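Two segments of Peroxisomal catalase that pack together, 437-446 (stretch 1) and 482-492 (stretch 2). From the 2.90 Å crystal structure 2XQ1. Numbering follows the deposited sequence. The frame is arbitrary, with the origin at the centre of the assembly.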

# COMPACT_ATOMS: atom_id res chain seq x y z
N ASP O 437 20.96 -21.69 -34.07
CA ASP O 437 19.72 -21.15 -33.53
C ASP O 437 18.56 -21.37 -34.46
O ASP O 437 17.46 -21.55 -34.01
CB ASP O 437 19.88 -19.67 -33.23
CG ASP O 437 20.80 -19.41 -32.08
OD1 ASP O 437 20.88 -20.26 -31.17
OD2 ASP O 437 21.46 -18.35 -32.07
N TYR O 438 18.81 -21.39 -35.76
CA TYR O 438 17.76 -21.66 -36.74
C TYR O 438 17.42 -23.14 -36.93
O TYR O 438 16.38 -23.46 -37.51
CB TYR O 438 18.12 -21.07 -38.10
CG TYR O 438 18.32 -19.57 -38.14
CD1 TYR O 438 17.52 -18.71 -37.37
CD2 TYR O 438 19.28 -19.01 -38.99
CE1 TYR O 438 17.70 -17.32 -37.42
CE2 TYR O 438 19.47 -17.63 -39.05
CZ TYR O 438 18.68 -16.79 -38.27
OH TYR O 438 18.88 -15.43 -38.35
N PHE O 439 18.28 -24.03 -36.46
CA PHE O 439 18.20 -25.47 -36.78
C PHE O 439 16.98 -26.15 -36.15
O PHE O 439 16.30 -26.96 -36.78
CB PHE O 439 19.50 -26.18 -36.36
CG PHE O 439 19.51 -27.68 -36.58
CD1 PHE O 439 19.95 -28.23 -37.79
CD2 PHE O 439 19.09 -28.54 -35.56
CE1 PHE O 439 19.96 -29.62 -37.98
CE2 PHE O 439 19.10 -29.94 -35.74
CZ PHE O 439 19.53 -30.48 -36.95
N GLN O 440 16.72 -25.81 -34.90
CA GLN O 440 15.65 -26.45 -34.18
C GLN O 440 14.27 -25.95 -34.64
O GLN O 440 13.35 -26.75 -34.71
CB GLN O 440 15.85 -26.31 -32.69
CG GLN O 440 15.82 -27.64 -31.98
CD GLN O 440 16.49 -27.58 -30.60
OE1 GLN O 440 17.67 -27.86 -30.47
NE2 GLN O 440 15.71 -27.23 -29.57
N PRO O 441 14.11 -24.65 -34.96
CA PRO O 441 12.91 -24.25 -35.69
C PRO O 441 12.72 -25.00 -37.00
O PRO O 441 11.60 -25.34 -37.36
CB PRO O 441 13.15 -22.78 -35.99
CG PRO O 441 13.98 -22.33 -34.88
CD PRO O 441 14.84 -23.47 -34.44
N LYS O 442 13.82 -25.25 -37.72
CA LYS O 442 13.76 -25.94 -39.01
C LYS O 442 13.19 -27.33 -38.77
O LYS O 442 12.27 -27.75 -39.46
CB LYS O 442 15.16 -26.03 -39.63
CG LYS O 442 15.22 -26.28 -41.15
CD LYS O 442 16.34 -27.30 -41.48
CE LYS O 442 17.26 -26.90 -42.65
NZ LYS O 442 16.60 -26.89 -43.99
N MET O 443 13.71 -28.02 -37.76
CA MET O 443 13.22 -29.32 -37.37
C MET O 443 11.74 -29.33 -36.99
O MET O 443 11.05 -30.33 -37.23
CB MET O 443 14.05 -29.89 -36.23
CG MET O 443 15.47 -30.25 -36.64
SD MET O 443 15.60 -31.14 -38.25
CE MET O 443 15.00 -32.82 -37.79
N PHE O 444 11.25 -28.24 -36.40
CA PHE O 444 9.87 -28.21 -35.92
C PHE O 444 8.89 -28.09 -37.07
O PHE O 444 7.73 -28.49 -36.96
CB PHE O 444 9.65 -27.09 -34.91
CG PHE O 444 8.26 -27.03 -34.39
CD1 PHE O 444 7.82 -27.98 -33.48
CD2 PHE O 444 7.39 -26.06 -34.83
CE1 PHE O 444 6.51 -27.94 -33.00
CE2 PHE O 444 6.09 -26.00 -34.35
CZ PHE O 444 5.65 -26.94 -33.44
N TRP O 445 9.38 -27.54 -38.18
CA TRP O 445 8.59 -27.49 -39.40
C TRP O 445 8.36 -28.89 -39.96
O TRP O 445 7.26 -29.23 -40.38
CB TRP O 445 9.27 -26.60 -40.41
CG TRP O 445 8.53 -26.43 -41.69
CD1 TRP O 445 8.92 -26.89 -42.91
CD2 TRP O 445 7.31 -25.73 -41.90
NE1 TRP O 445 8.02 -26.52 -43.87
CE2 TRP O 445 7.02 -25.80 -43.27
CE3 TRP O 445 6.43 -25.04 -41.06
CZ2 TRP O 445 5.88 -25.22 -43.83
CZ3 TRP O 445 5.30 -24.46 -41.61
CH2 TRP O 445 5.04 -24.56 -42.99
N LYS O 446 9.40 -29.71 -39.93
CA LYS O 446 9.32 -31.11 -40.33
C LYS O 446 8.43 -31.90 -39.41
O LYS O 446 7.69 -32.76 -39.87
CB LYS O 446 10.72 -31.75 -40.40
CG LYS O 446 11.37 -31.67 -41.80
CD LYS O 446 12.92 -31.81 -41.72
N SER O 482 10.99 -17.33 -42.86
CA SER O 482 11.87 -17.89 -43.87
C SER O 482 13.29 -18.22 -43.35
O SER O 482 14.08 -18.87 -44.05
CB SER O 482 11.91 -16.96 -45.10
OG SER O 482 10.75 -17.13 -45.90
N LYS O 483 13.59 -17.78 -42.13
CA LYS O 483 14.84 -18.13 -41.50
C LYS O 483 14.82 -19.56 -41.01
O LYS O 483 15.86 -20.16 -40.79
CB LYS O 483 15.18 -17.18 -40.35
CG LYS O 483 15.61 -15.80 -40.81
CD LYS O 483 15.92 -14.89 -39.62
CE LYS O 483 16.30 -13.48 -40.08
NZ LYS O 483 16.58 -12.56 -38.97
N ALA O 484 13.63 -20.13 -40.86
CA ALA O 484 13.52 -21.53 -40.45
C ALA O 484 13.51 -22.42 -41.67
O ALA O 484 14.29 -23.37 -41.77
CB ALA O 484 12.26 -21.75 -39.64
N GLU O 485 12.59 -22.10 -42.57
CA GLU O 485 12.47 -22.75 -43.85
C GLU O 485 11.97 -21.70 -44.83
O GLU O 485 10.91 -21.11 -44.61
CB GLU O 485 11.46 -23.89 -43.75
CG GLU O 485 12.09 -25.24 -43.58
CD GLU O 485 12.94 -25.63 -44.77
OE1 GLU O 485 12.51 -25.42 -45.94
OE2 GLU O 485 14.06 -26.13 -44.51
N PRO O 486 12.72 -21.47 -45.92
CA PRO O 486 12.31 -20.45 -46.88
C PRO O 486 10.83 -20.49 -47.35
O PRO O 486 10.20 -19.43 -47.48
CB PRO O 486 13.29 -20.65 -48.05
CG PRO O 486 14.55 -21.10 -47.36
CD PRO O 486 14.11 -21.93 -46.16
N ILE O 487 10.27 -21.68 -47.55
CA ILE O 487 8.93 -21.78 -48.09
C ILE O 487 7.93 -21.05 -47.22
O ILE O 487 6.87 -20.61 -47.70
CB ILE O 487 8.46 -23.24 -48.23
CG1 ILE O 487 9.65 -24.22 -48.07
CG2 ILE O 487 7.69 -23.41 -49.55
CD1 ILE O 487 9.25 -25.71 -47.87
N ILE O 488 8.27 -20.89 -45.94
CA ILE O 488 7.30 -20.42 -44.97
C ILE O 488 6.97 -18.95 -45.14
O ILE O 488 5.80 -18.56 -45.06
CB ILE O 488 7.68 -20.70 -43.51
CG1 ILE O 488 8.15 -22.15 -43.35
CG2 ILE O 488 6.46 -20.46 -42.61
CD1 ILE O 488 8.70 -22.46 -42.00
N GLY O 489 7.98 -18.12 -45.38
CA GLY O 489 7.70 -16.73 -45.72
C GLY O 489 6.77 -16.66 -46.91
O GLY O 489 5.70 -16.01 -46.88
N ASP O 490 7.16 -17.37 -47.97
CA ASP O 490 6.47 -17.30 -49.24
C ASP O 490 5.04 -17.74 -49.10
O ASP O 490 4.14 -17.10 -49.65
CB ASP O 490 7.21 -18.13 -50.29
CG ASP O 490 8.66 -17.68 -50.50
OD1 ASP O 490 9.04 -16.60 -49.98
OD2 ASP O 490 9.43 -18.40 -51.17
N LEU O 491 4.83 -18.82 -48.33
CA LEU O 491 3.49 -19.35 -48.07
C LEU O 491 2.65 -18.42 -47.25
O LEU O 491 1.42 -18.39 -47.42
CB LEU O 491 3.57 -20.68 -47.34
CG LEU O 491 3.89 -21.87 -48.23
CD1 LEU O 491 4.24 -23.09 -47.38
CD2 LEU O 491 2.72 -22.14 -49.17
N ILE O 492 3.31 -17.68 -46.35
CA ILE O 492 2.63 -16.68 -45.55
C ILE O 492 2.34 -15.45 -46.41
O ILE O 492 1.19 -14.97 -46.40
CB ILE O 492 3.38 -16.34 -44.25
CG1 ILE O 492 3.39 -17.58 -43.36
CG2 ILE O 492 2.68 -15.22 -43.50
CD1 ILE O 492 4.45 -17.53 -42.29

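Stretch 1 is mostly helical, and its helix runs on past Lys446. Its backbone bonds include Lys442 N to Tyr438 O at 3.1 Å and Met443 N to Phe439 O at 3.0 Å. Stretch 2 begins with a short non-regular segment, in which residues 482-484 have helical torsions without the regular bonds. Glu485 is extended, with phi/psi of -147/123, and a helix follows that continues beyond Ile492. In that helix Leu491 N donates to Ile487 O at 2.8 Å and Ile492 N to Ile488 O at 2.9 Å.

The two helix axes cross at 64° and come no closer than 12.0 Å. The backbones meet more tightly before the second helix, where Lys442 CA lies 4.6 Å from Ala484 CA. Pro441 CB and Ala484 CB touch at 3.9 Å, an apolar contact. Lys442 CG also lies 3.1 Å from Ala484 O, so the lysine chain passes close over the backbone here.

Trp445 has the largest area covered by the other stretch. Its indole lies against a row of side chains from stretch 2. Ile488 packs over one face: its CG1 is 3.7 Å from the centroid of the six-membered ring and only 6° off the ring normal. This is a CH-pi contact, with an aliphatic carbon set almost directly above the aromatic electrons. Ile488 CD1 also reaches Trp445 CD2 at 3.6 Å. Glu485 CB lies over a face of the indole too, and Glu485 CG approaches Trp445 CD1 to 3.6 Å. The aliphatic part of the glutamate thus packs on the ring while its carboxylate is left for a charged partner. Leu491 CD1 and Ile487 CD1 are placed obliquely, at 4.5 Å from Trp445 CZ2 and 4.3 Å from Trp445 NE1.

The charged partner is Lys442. Its NZ donates a hydrogen bond to Glu485 OE2 at 2.7 Å, and the pair forms a salt bridge. This is the one hydrogen bond between the stretches; the other side-chain contacts described are mainly van der Waals packing.

Tyr438 meets Lys483 at the other end of the contact. Lys483 CB sits over the phenol ring, 4.1 Å from its centroid and 18° off the normal, a second CH-pi contact. Further along, Lys483 CD lies 3.3 Å from Tyr438 OH. The lysine chain is extended, and its methylenes follow the tyrosine. Both Tyr438 OH and Lys483 NZ are hydrogen-bonded elsewhere in the structure.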